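Local atomic coordinates of putative kinase (Chloroflexus aurantiacus, PDB entry 2RHM), a protein that is of unproven function but has the fold of P-loop nucleoside triphosphate hydrolases and probably acts as a nucleotide-dependent kinase. Residues 71-75 with 76-80; 34-37 with 38-42; 173-176 with 177-180. All blocks are in the same frame, centred on the assembly; numbering follows the deposited sequence.

Interaction 1. Residues 71-75 with 76-80; sequences ATILQ and SGQSL
Leu80 lays its CD2 methyl over the end of the helix, between two side chains of the last turn: CD2 is 3.6 Å from Ile73 CG2 and equally close to Leu74 CG. The Leu80 side chain crosses that of Leu74 at about a right angle. The same Ile73 CG2 methyl also lies 3.8 Å from Gln78 CG, the two side chains side by side and pointing the same way.

Between these side chains the chain leaves the helix through a Schellman motif. Gly77 adopts a positive phi of 93°, where a CB would jam against the preceding carbonyl oxygen, and its N bonds to Leu74 O at 3.0 Å. Gln78 N reaches back weakly to Ile73 O at 3.3 Å. That carbonyl also takes the Ser76 hydroxyl, OG to O 2.7 Å, because OG sits between the backbone N and the carbonyl carbon (chi1 79°) and folds back over the turn. With an alanine in place of the serine this short bond is lost, which is likely to leave Ile73 O with only the weak amide donors of the turn.

The turn joins helix 52-75 to strand 80-83. Leu74 also packs on Leu98 of helix 88-101, Leu80 pairs through its backbone with Ala6 and Ile8 of strand 6-12, and Ile73 meets Ile73 of the second subunit.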
loop_
_atom_site.group_PDB
_atom_site.type_symbol
_atom_site.label_atom_id
_atom_site.label_comp_id
_atom_site.label_asym_id
_atom_site.label_seq_id
_atom_site.Cartn_x
_atom_site.Cartn_y
_atom_site.Cartn_z
ATOM N N ALA B 71 3.617 3.508 6.761
ATOM C CA ALA B 71 4.238 4.730 7.237
ATOM C C ALA B 71 3.515 5.940 6.689
ATOM O O ALA B 71 3.272 6.910 7.406
ATOM C CB ALA B 71 5.687 4.763 6.833
ATOM N N THR B 72 3.177 5.915 5.406
ATOM C CA THR B 72 2.535 7.104 4.847
ATOM C C THR B 72 1.102 7.283 5.378
ATOM O O THR B 72 0.637 8.400 5.525
ATOM C CB THR B 72 2.607 7.156 3.301
ATOM O OG1 THR B 72 2.214 8.463 2.853
ATOM C CG2 THR B 72 1.725 6.078 2.653
ATOM N N ILE B 73 0.414 6.183 5.674
ATOM C CA ILE B 73 -0.941 6.255 6.249
ATOM C C ILE B 73 -0.877 6.792 7.675
ATOM O O ILE B 73 -1.630 7.705 8.056
ATOM C CB ILE B 73 -1.627 4.870 6.217
ATOM C CG1 ILE B 73 -1.840 4.426 4.769
ATOM C CG2 ILE B 73 -2.956 4.899 6.935
ATOM C CD1 ILE B 73 -2.348 3.054 4.629
ATOM N N LEU B 74 0.032 6.233 8.463
ATOM C CA LEU B 74 0.214 6.681 9.847
ATOM C C LEU B 74 0.659 8.137 9.939
ATOM O O LEU B 74 0.195 8.879 10.831
ATOM C CB LEU B 74 1.201 5.766 10.583
ATOM C CG LEU B 74 0.694 4.340 10.852
ATOM C CD1 LEU B 74 1.795 3.469 11.404
ATOM C CD2 LEU B 74 -0.481 4.355 11.827
ATOM N N GLN B 75 1.541 8.552 9.021
ATOM C CA GLN B 75 2.021 9.936 8.979
ATOM C C GLN B 75 0.889 10.944 8.697
ATOM O O GLN B 75 0.976 12.095 9.108
ATOM C CB GLN B 75 3.143 10.070 7.961
ATOM C CG GLN B 75 4.458 9.458 8.443
ATOM C CD GLN B 75 5.512 9.263 7.341
ATOM O OE1 GLN B 75 5.230 9.391 6.149
ATOM N NE2 GLN B 75 6.726 8.941 7.751
ATOM N N SER B 76 -0.174 10.504 8.018
ATOM C CA SER B 76 -1.350 11.352 7.757
ATOM C C SER B 76 -2.304 11.428 8.963
ATOM O O SER B 76 -3.262 12.201 8.962
ATOM C CB SER B 76 -2.123 10.832 6.537
ATOM O OG SER B 76 -2.926 9.715 6.885
ATOM N N GLY B 77 -2.044 10.612 9.981
ATOM C CA GLY B 77 -2.839 10.594 11.214
ATOM C C GLY B 77 -3.972 9.592 11.212
ATOM O O GLY B 77 -4.807 9.598 12.116
ATOM N N GLN B 78 -3.969 8.699 10.221
ATOM C CA GLN B 78 -5.020 7.717 10.053
ATOM C C GLN B 78 -4.558 6.413 10.671
ATOM O O GLN B 78 -3.387 6.024 10.551
ATOM C CB GLN B 78 -5.349 7.546 8.560
ATOM C CG GLN B 78 -6.251 6.360 8.136
ATOM C CD GLN B 78 -7.669 6.400 8.684
ATOM O OE1 GLN B 78 -7.893 6.511 9.893
ATOM N NE2 GLN B 78 -8.640 6.286 7.786
ATOM N N SER B 79 -5.492 5.753 11.347
ATOM C CA SER B 79 -5.254 4.450 11.925
ATOM C C SER B 79 -5.377 3.376 10.836
ATOM O O SER B 79 -5.968 3.602 9.769
ATOM C CB SER B 79 -6.240 4.192 13.063
ATOM O OG SER B 79 -6.136 5.187 14.074
ATOM N N LEU B 80 -4.821 2.201 11.095
ATOM C CA LEU B 80 -4.847 1.145 10.094
ATOM C C LEU B 80 -4.615 -0.222 10.704
ATOM O O LEU B 80 -4.165 -0.352 11.837
ATOM C CB LEU B 80 -3.807 1.437 9.011
ATOM C CG LEU B 80 -2.346 1.221 9.393
ATOM C CD1 LEU B 80 -1.887 -0.050 8.818
ATOM C CD2 LEU B 80 -1.458 2.312 8.857
#

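Interaction 2. Residues 34-37 with 38-42; sequences LSKD and AFKEV
Phe39 and Leu34 cross at a slant, with Leu34 CD2 3.9 Å from Phe39 CZ, so that the strand residue packs against the far end of the ring. Nearer its root the ring meets Ser35 O obliquely, with CD1 3.3 Å from that oxygen. Phe39 CG stands beside its own backbone N (chi1 -82°), which carries the ring back toward the strand.

Ser35 is the N-cap. Its OG is anti to the backbone N (chi1 158°) and accepts from Ala38 N at 3.2 Å in a nearly straight bond, while Ser35 O receives Phe39 N to begin the helical bonding. OG also bonds to Glu83, so the cap ties the helix start to the adjacent strand.

Asp37 and Lys40 lie side by side and point the same way. The carboxylate oxygen OD1 of Asp37 rests against the aliphatic part of the lysine, 3.6 Å from Lys40 CD, but stays 4.6 Å from its NZ, too far for a salt bridge. Asp37 OD2 instead pairs with Arg131, and Lys40 NZ with Ser55. The ammonium groups of Lys36 and Lys40 share one water as acceptor; Lys36 NZ also holds Asn85. The nearest atoms of the Asp37 side chain and the bound benzoic acid are about 4 Å apart, and Arg131 itself lines that ligand pocket.

The contact turns strand 33-35, outermost in the sheet within this chain, into helix 36-47. Leu34 pairs through its backbone with strand 80-83, Phe39 packs on Met65 and Leu66 of helix 52-75, and its ring meets His68 of the second subunit nearly at right angles.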
loop_
_atom_site.group_PDB
_atom_site.type_symbol
_atom_site.label_atom_id
_atom_site.label_comp_id
_atom_site.label_asym_id
_atom_site.label_seq_id
_atom_site.Cartn_x
_atom_site.Cartn_y
_atom_site.Cartn_z
ATOM N N LEU B 34 -3.927 -3.549 5.345
ATOM C CA LEU B 34 -2.761 -3.996 4.591
ATOM C C LEU B 34 -2.420 -5.417 4.991
ATOM O O LEU B 34 -2.132 -5.679 6.148
ATOM C CB LEU B 34 -1.592 -3.064 4.866
ATOM C CG LEU B 34 -1.879 -1.568 4.773
ATOM C CD1 LEU B 34 -0.627 -0.833 5.206
ATOM C CD2 LEU B 34 -2.281 -1.143 3.381
ATOM N N SER B 35 -2.486 -6.348 4.049
ATOM C CA SER B 35 -2.293 -7.768 4.306
ATOM C C SER B 35 -1.099 -8.291 3.517
ATOM O O SER B 35 -1.016 -8.050 2.314
ATOM C CB SER B 35 -3.545 -8.537 3.862
ATOM O OG SER B 35 -3.268 -9.927 3.611
ATOM N N LYS B 36 -0.198 -9.024 4.162
ATOM C CA LYS B 36 0.987 -9.521 3.456
ATOM C C LYS B 36 0.574 -10.386 2.271
ATOM O O LYS B 36 1.061 -10.196 1.154
ATOM C CB LYS B 36 1.935 -10.311 4.377
ATOM C CG LYS B 36 3.158 -10.852 3.635
ATOM C CD LYS B 36 4.021 -11.786 4.491
ATOM C CE LYS B 36 3.375 -13.115 4.736
ATOM N NZ LYS B 36 4.332 -14.103 5.338
ATOM N N ASP B 37 -0.326 -11.333 2.503
ATOM C CA ASP B 37 -0.723 -12.256 1.449
ATOM C C ASP B 37 -1.456 -11.552 0.304
ATOM O O ASP B 37 -1.244 -11.909 -0.869
ATOM C CB ASP B 37 -1.518 -13.430 2.016
ATOM C CG ASP B 37 -0.622 -14.522 2.621
ATOM O OD1 ASP B 37 0.623 -14.481 2.510
ATOM O OD2 ASP B 37 -1.186 -15.463 3.197
ATOM N N ALA B 38 -2.258 -10.539 0.611
ATOM C CA ALA B 38 -2.925 -9.768 -0.460
ATOM C C ALA B 38 -1.884 -9.061 -1.348
ATOM O O ALA B 38 -2.007 -9.052 -2.571
ATOM C CB ALA B 38 -3.926 -8.766 0.121
ATOM N N PHE B 39 -0.855 -8.500 -0.727
ATOM C CA PHE B 39 0.230 -7.836 -1.440
ATOM C C PHE B 39 1.002 -8.855 -2.307
ATOM O O PHE B 39 1.362 -8.569 -3.457
ATOM C CB PHE B 39 1.182 -7.150 -0.438
ATOM C CG PHE B 39 0.720 -5.790 0.044
ATOM C CD1 PHE B 39 -0.620 -5.493 0.258
ATOM C CD2 PHE B 39 1.652 -4.826 0.361
ATOM C CE1 PHE B 39 -1.003 -4.233 0.709
ATOM C CE2 PHE B 39 1.277 -3.571 0.799
ATOM C CZ PHE B 39 -0.045 -3.278 0.981
ATOM N N LYS B 40 1.246 -10.049 -1.754
ATOM C CA LYS B 40 1.941 -11.100 -2.477
ATOM C C LYS B 40 1.162 -11.463 -3.728
ATOM O O LYS B 40 1.747 -11.601 -4.808
ATOM C CB LYS B 40 2.134 -12.344 -1.629
ATOM C CG LYS B 40 3.048 -12.179 -0.410
ATOM C CD LYS B 40 3.320 -13.535 0.304
ATOM C CE LYS B 40 4.015 -14.563 -0.605
ATOM N NZ LYS B 40 4.282 -15.847 0.145
ATOM N N GLU B 41 -0.153 -11.599 -3.580
ATOM C CA GLU B 41 -1.014 -11.951 -4.714
ATOM C C GLU B 41 -1.018 -10.899 -5.831
ATOM O O GLU B 41 -0.999 -11.249 -7.013
ATOM C CB GLU B 41 -2.410 -12.317 -4.230
ATOM C CG GLU B 41 -2.334 -13.603 -3.415
ATOM C CD GLU B 41 -3.608 -13.998 -2.751
ATOM O OE1 GLU B 41 -4.691 -13.644 -3.261
ATOM O OE2 GLU B 41 -3.500 -14.701 -1.726
ATOM N N VAL B 42 -0.997 -9.622 -5.460
ATOM C CA VAL B 42 -0.877 -8.558 -6.451
ATOM C C VAL B 42 0.456 -8.756 -7.197
ATOM O O VAL B 42 0.507 -8.676 -8.417
ATOM C CB VAL B 42 -0.933 -7.156 -5.808
ATOM C CG1 VAL B 42 -0.635 -6.095 -6.830
ATOM C CG2 VAL B 42 -2.308 -6.910 -5.175
HETATM O O HOH W 1 5.994 -15.277 2.790
#

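Interaction 3. Residues 173-176 with 177-180; sequences IDMN and AIVQ
Asp174 OD1 accepts from Ala177 N at 2.9 Å, capping the first turn of the helix. With CG anti to the backbone N (chi1 -176°), the carboxylate swings forward over the helix start, and the amide approaches from above its plane, 49° out of it. The negative charge beside the N-terminal end of the helix would probably be stabilised by the helix dipole. Asp174 O adds weak bonds to Ala177 N and Ile178 N.

Within the first turns, a side-chain bond spans residues four apart. Gln180 NE2 donates to Asn176 OD1 at 3.0 Å, an almost straight bond in which the acceptor lies in the glutamine amide plane and the donor is tilted only modestly from the asparagine carbonyl plane. The two amide planes are turned 47° against each other. A bend at chi2 folds the Gln180 chain back along the helix, and its OE1 bonds to Arg183. Alongside it the backbone bonds Gln180 N to Asn176 O (2.8 Å) and Val179 N to Met175 O (3.0 Å) continue the helix.

The apolar side is built round Ile178. Its CD1 methyl lies 3.7 Å from Ile173 CG2, the two side chains crossing at a slant, and 4.1 Å from the selenium of Met175, a selenomethionine. Ile173 and Ile178 both pack on Val165 of strand 162-166, whereas Met175 and Val179 turn to helix 18-29.

The whole is an aspartate N-cap with a hydrophobic contact between the residue before the cap and the fourth residue after it, the hydrophobic staple; here it starts C-terminal helix 175-187, packed against the P-loop NTPase core.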
loop_
_atom_site.group_PDB
_atom_site.type_symbol
_atom_site.label_atom_id
_atom_site.label_comp_id
_atom_site.label_asym_id
_atom_site.label_seq_id
_atom_site.Cartn_x
_atom_site.Cartn_y
_atom_site.Cartn_z
ATOM N N ILE B 173 -17.072 -17.982 18.095
ATOM C CA ILE B 173 -16.497 -16.663 17.872
ATOM C C ILE B 173 -17.586 -15.632 17.612
ATOM O O ILE B 173 -18.407 -15.797 16.698
ATOM C CB ILE B 173 -15.533 -16.687 16.671
ATOM C CG1 ILE B 173 -14.377 -17.664 16.919
ATOM C CG2 ILE B 173 -15.025 -15.284 16.349
ATOM C CD1 ILE B 173 -13.502 -17.328 18.124
ATOM N N ASP B 174 -17.606 -14.579 18.427
ATOM C CA ASP B 174 -18.509 -13.459 18.217
ATOM C C ASP B 174 -17.667 -12.334 17.639
ATOM O O ASP B 174 -16.909 -11.668 18.355
ATOM C CB ASP B 174 -19.179 -13.044 19.518
ATOM C CG ASP B 174 -20.205 -11.941 19.323
ATOM O OD1 ASP B 174 -19.937 -10.962 18.585
ATOM O OD2 ASP B 174 -21.288 -12.046 19.928
HETATM N N MSE B 175 -17.787 -12.130 16.333
HETATM C CA MSE B 175 -16.936 -11.162 15.656
HETATM C C MSE B 175 -17.200 -9.744 16.164
HETATM O O MSE B 175 -16.270 -8.980 16.344
HETATM C CB MSE B 175 -17.104 -11.281 14.130
HETATM C CG MSE B 175 -16.020 -10.599 13.321
HETATM SE SE MSE B 175 -14.253 -11.316 13.758
HETATM C CE MSE B 175 -14.512 -13.031 13.003
ATOM N N ASN B 176 -18.450 -9.393 16.462
ATOM C CA ASN B 176 -18.698 -8.034 16.929
ATOM C C ASN B 176 -18.040 -7.798 18.270
ATOM O O ASN B 176 -17.620 -6.686 18.561
ATOM C CB ASN B 176 -20.180 -7.654 17.057
ATOM C CG ASN B 176 -20.340 -6.208 17.591
ATOM O OD1 ASN B 176 -19.759 -5.268 17.021
ATOM N ND2 ASN B 176 -21.041 -6.041 18.718
ATOM N N ALA B 177 -17.982 -8.831 19.109
ATOM C CA ALA B 177 -17.335 -8.683 20.407
ATOM C C ALA B 177 -15.867 -8.325 20.213
ATOM O O ALA B 177 -15.320 -7.467 20.918
ATOM C CB ALA B 177 -17.489 -9.967 21.237
ATOM N N ILE B 178 -15.231 -8.955 19.227
ATOM C CA ILE B 178 -13.828 -8.694 18.929
ATOM C C ILE B 178 -13.671 -7.271 18.391
ATOM O O ILE B 178 -12.816 -6.529 18.847
ATOM C CB ILE B 178 -13.263 -9.739 17.954
ATOM C CG1 ILE B 178 -13.329 -11.140 18.596
ATOM C CG2 ILE B 178 -11.838 -9.380 17.581
ATOM C CD1 ILE B 178 -13.195 -12.282 17.606
ATOM N N VAL B 179 -14.541 -6.857 17.474
ATOM C CA VAL B 179 -14.524 -5.479 16.996
ATOM C C VAL B 179 -14.707 -4.496 18.157
ATOM O O VAL B 179 -13.972 -3.515 18.246
ATOM C CB VAL B 179 -15.603 -5.218 15.930
ATOM C CG1 VAL B 179 -15.737 -3.712 15.648
ATOM C CG2 VAL B 179 -15.286 -5.983 14.650
ATOM N N GLN B 180 -15.666 -4.765 19.048
ATOM C CA GLN B 180 -15.897 -3.883 20.214
ATOM C C GLN B 180 -14.694 -3.793 21.154
ATOM O O GLN B 180 -14.417 -2.720 21.705
ATOM C CB GLN B 180 -17.142 -4.297 21.008
ATOM C CG GLN B 180 -18.437 -4.089 20.253
ATOM C CD GLN B 180 -18.491 -2.737 19.590
ATOM O OE1 GLN B 180 -18.256 -1.710 20.230
ATOM N NE2 GLN B 180 -18.778 -2.727 18.288
#

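Overall arrangement
Along the chain the three contacts follow in series, none nesting or crossing, and each is local. Interaction 2 comes first, where strand 33-35 passes into helix 36-47. Interaction 1 then closes the turn by which helix 52-75 returns to strand 80-83, the neighbour of 33-35 in the parallel sheet. Although their centres are 19 Å apart, these two meet, Leu34 packing on Leu80 and Ile73, and both touch the second subunit. Interaction 3 begins the last helix, beyond strand 162-166; within this chain that strand and 33-35 are the outermost of the sheet. It touches neither of the others, its nearest atoms lying about 12 Å from interaction 1 and 15 Å from interaction 2.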